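Local coordinates for protein squalene synthase HpnC (Alicyclobacillus acidocaldarius subsp. acidocaldarius, PDB 4HD1) that probably acts as a squalene synthase of the squalene/phytoene synthase family, a transferase working on isoprenoid diphosphates, at residues Arg108-Ala112 / Arg133-Val139. Numbering follows the deposited sequence.
Sequences RLIEA and RYSADPV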
loop_
_atom_site.group_PDB
_atom_site.type_symbol
_atom_site.label_atom_id
_atom_site.label_comp_id
_atom_site.label_asym_id
_atom_site.label_seq_id
_atom_site.Cartn_x
_atom_site.Cartn_y
_atom_site.Cartn_z
ATOM N N ARG A 108 -1.062 -8.701 7.668
ATOM C CA ARG A 108 -1.513 -8.737 6.275
ATOM C C ARG A 108 -0.464 -8.206 5.309
ATOM O O ARG A 108 -0.315 -8.723 4.201
ATOM C CB ARG A 108 -2.844 -8.012 6.106
ATOM C CG ARG A 108 -3.996 -8.860 6.591
ATOM C CD ARG A 108 -5.338 -8.203 6.364
ATOM N NE ARG A 108 -6.407 -9.179 6.553
ATOM C CZ ARG A 108 -7.705 -8.892 6.523
ATOM N NH1 ARG A 108 -8.116 -7.648 6.312
ATOM N NH2 ARG A 108 -8.595 -9.855 6.707
ATOM N N LEU A 109 0.271 -7.189 5.741
ATOM C CA LEU A 109 1.364 -6.645 4.944
ATOM C C LEU A 109 2.480 -7.664 4.770
ATOM O O LEU A 109 3.114 -7.714 3.713
ATOM C CB LEU A 109 1.908 -5.369 5.580
ATOM C CG LEU A 109 1.000 -4.165 5.369
ATOM C CD1 LEU A 109 1.319 -3.084 6.389
ATOM C CD2 LEU A 109 1.105 -3.647 3.936
ATOM N N ILE A 110 2.708 -8.458 5.819
ATOM C CA ILE A 110 3.667 -9.566 5.797
ATOM C C ILE A 110 3.183 -10.639 4.823
ATOM O O ILE A 110 3.952 -11.127 3.997
ATOM C CB ILE A 110 3.895 -10.154 7.216
ATOM C CG1 ILE A 110 4.752 -9.192 8.048
ATOM C CG2 ILE A 110 4.545 -11.536 7.151
ATOM C CD1 ILE A 110 4.866 -9.555 9.513
ATOM N N GLU A 111 1.899 -10.977 4.923
ATOM C CA GLU A 111 1.254 -11.944 4.039
ATOM C C GLU A 111 1.246 -11.488 2.575
ATOM O O GLU A 111 1.337 -12.319 1.680
ATOM C CB GLU A 111 -0.167 -12.252 4.536
ATOM C CG GLU A 111 -1.000 -13.186 3.658
ATOM C CD GLU A 111 -0.562 -14.643 3.713
ATOM O OE1 GLU A 111 0.389 -14.974 4.459
ATOM O OE2 GLU A 111 -1.180 -15.465 2.999
ATOM N N ALA A 112 1.159 -10.177 2.340
ATOM C CA ALA A 112 1.182 -9.627 0.979
ATOM C C ALA A 112 2.426 -10.068 0.215
ATOM O O ALA A 112 2.355 -10.386 -0.971
ATOM C CB ALA A 112 1.095 -8.110 1.008
ATOM N N ARG A 133 -6.299 -6.454 -0.663
ATOM C CA ARG A 133 -6.656 -6.540 0.758
ATOM C C ARG A 133 -5.445 -6.796 1.668
ATOM O O ARG A 133 -5.535 -6.629 2.889
ATOM C CB ARG A 133 -7.728 -7.607 0.989
ATOM C CG ARG A 133 -9.115 -7.200 0.506
ATOM C CD ARG A 133 -10.113 -8.349 0.561
ATOM N NE ARG A 133 -10.313 -8.837 1.926
ATOM C CZ ARG A 133 -9.763 -9.941 2.428
ATOM N NH1 ARG A 133 -8.973 -10.702 1.678
ATOM N NH2 ARG A 133 -10.007 -10.288 3.686
ATOM N N TYR A 134 -4.318 -7.189 1.070
ATOM C CA TYR A 134 -3.099 -7.486 1.825
ATOM C C TYR A 134 -2.001 -6.480 1.537
ATOM O O TYR A 134 -1.247 -6.116 2.434
ATOM C CB TYR A 134 -2.608 -8.922 1.554
ATOM C CG TYR A 134 -3.593 -9.965 2.031
ATOM C CD1 TYR A 134 -3.494 -10.516 3.311
ATOM C CD2 TYR A 134 -4.653 -10.371 1.217
ATOM C CE1 TYR A 134 -4.415 -11.451 3.761
ATOM C CE2 TYR A 134 -5.577 -11.304 1.656
ATOM C CZ TYR A 134 -5.453 -11.842 2.923
ATOM O OH TYR A 134 -6.370 -12.769 3.350
ATOM N N SER A 135 -1.920 -6.030 0.290
ATOM C CA SER A 135 -0.845 -5.141 -0.132
ATOM C C SER A 135 -1.168 -3.662 0.046
ATOM O O SER A 135 -0.264 -2.865 0.266
ATOM C CB SER A 135 -0.473 -5.410 -1.588
ATOM O OG SER A 135 -1.626 -5.412 -2.409
ATOM N N ALA A 136 -2.442 -3.291 -0.051
ATOM C CA ALA A 136 -2.812 -1.874 -0.102
ATOM C C ALA A 136 -3.649 -1.440 1.084
ATOM O O ALA A 136 -3.263 -0.513 1.804
ATOM C CB ALA A 136 -3.530 -1.554 -1.408
ATOM N N ASP A 137 -4.786 -2.110 1.283
ATOM C CA ASP A 137 -5.717 -1.800 2.385
ATOM C C ASP A 137 -5.070 -1.632 3.773
ATOM O O ASP A 137 -5.459 -0.729 4.513
ATOM C CB ASP A 137 -6.824 -2.854 2.495
ATOM C CG ASP A 137 -7.724 -2.910 1.268
ATOM O OD1 ASP A 137 -7.493 -2.147 0.293
ATOM O OD2 ASP A 137 -8.674 -3.734 1.292
ATOM N N PRO A 138 -4.103 -2.504 4.149
ATOM C CA PRO A 138 -3.648 -2.368 5.536
ATOM C C PRO A 138 -2.981 -1.022 5.868
ATOM O O PRO A 138 -3.084 -0.569 7.006
ATOM C CB PRO A 138 -2.679 -3.542 5.703
ATOM C CG PRO A 138 -3.152 -4.554 4.710
ATOM C CD PRO A 138 -3.556 -3.724 3.522
ATOM N N VAL A 139 -2.342 -0.378 4.888
ATOM C CA VAL A 139 -1.711 0.933 5.102
ATOM C C VAL A 139 -2.754 1.966 5.532
ATOM O O VAL A 139 -2.586 2.662 6.555
ATOM C CB VAL A 139 -0.980 1.438 3.840
ATOM C CG1 VAL A 139 -0.226 2.724 4.150
ATOM C CG2 VAL A 139 -0.013 0.378 3.314
#
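Arg108 and Glu111, one turn apart on helix 104-118, both lay their aliphatic parts against Tyr134, whose CD1 lies 3.7 Å from Arg108 CG and as far from Glu111 CG. Glu111 runs beside the ring and points the same way; with CG anti to the backbone N (chi1 176°), that methylene is kept against CD1, and the chain then bends to bring its carboxylate to Arg114 in a salt bridge. Arg108 continues extended past CE1, its guanidinium turned 61° from the ring. A long flexible chain suits Arg108: its methylenes cover apolar neighbours and its charged end reaches Glu104, a salt bridge that probably helps offset the nearby like charge of Arg133, NH2 to NH2 3.4 Å. Arg133 is itself paired with Asp130. In this all-helical terpene-synthase-type fold, helix 104-118 packs where helix 125-135 breaks and helix 137-146 begins. Pro138, in the first turn of that second helix, offers a compact apolar ring: its CG meets Arg108 CB at 3.7 Å, and its CB lies 3.7 Å from CG of Leu109, a branched side chain that also touches Phe50 and Cys51 of helix 41-56. Cutting Arg108 back to an alanine is likely to deprive Glu104 of this salt bridge and take away the methylene contact at CD1 and CE1 of Tyr134. The CA atoms come nearest at Ala112 and Tyr134, 4.9 Å apart, which the small alanine side chain permits, its methyl CB 3.4 Å from Tyr134 O.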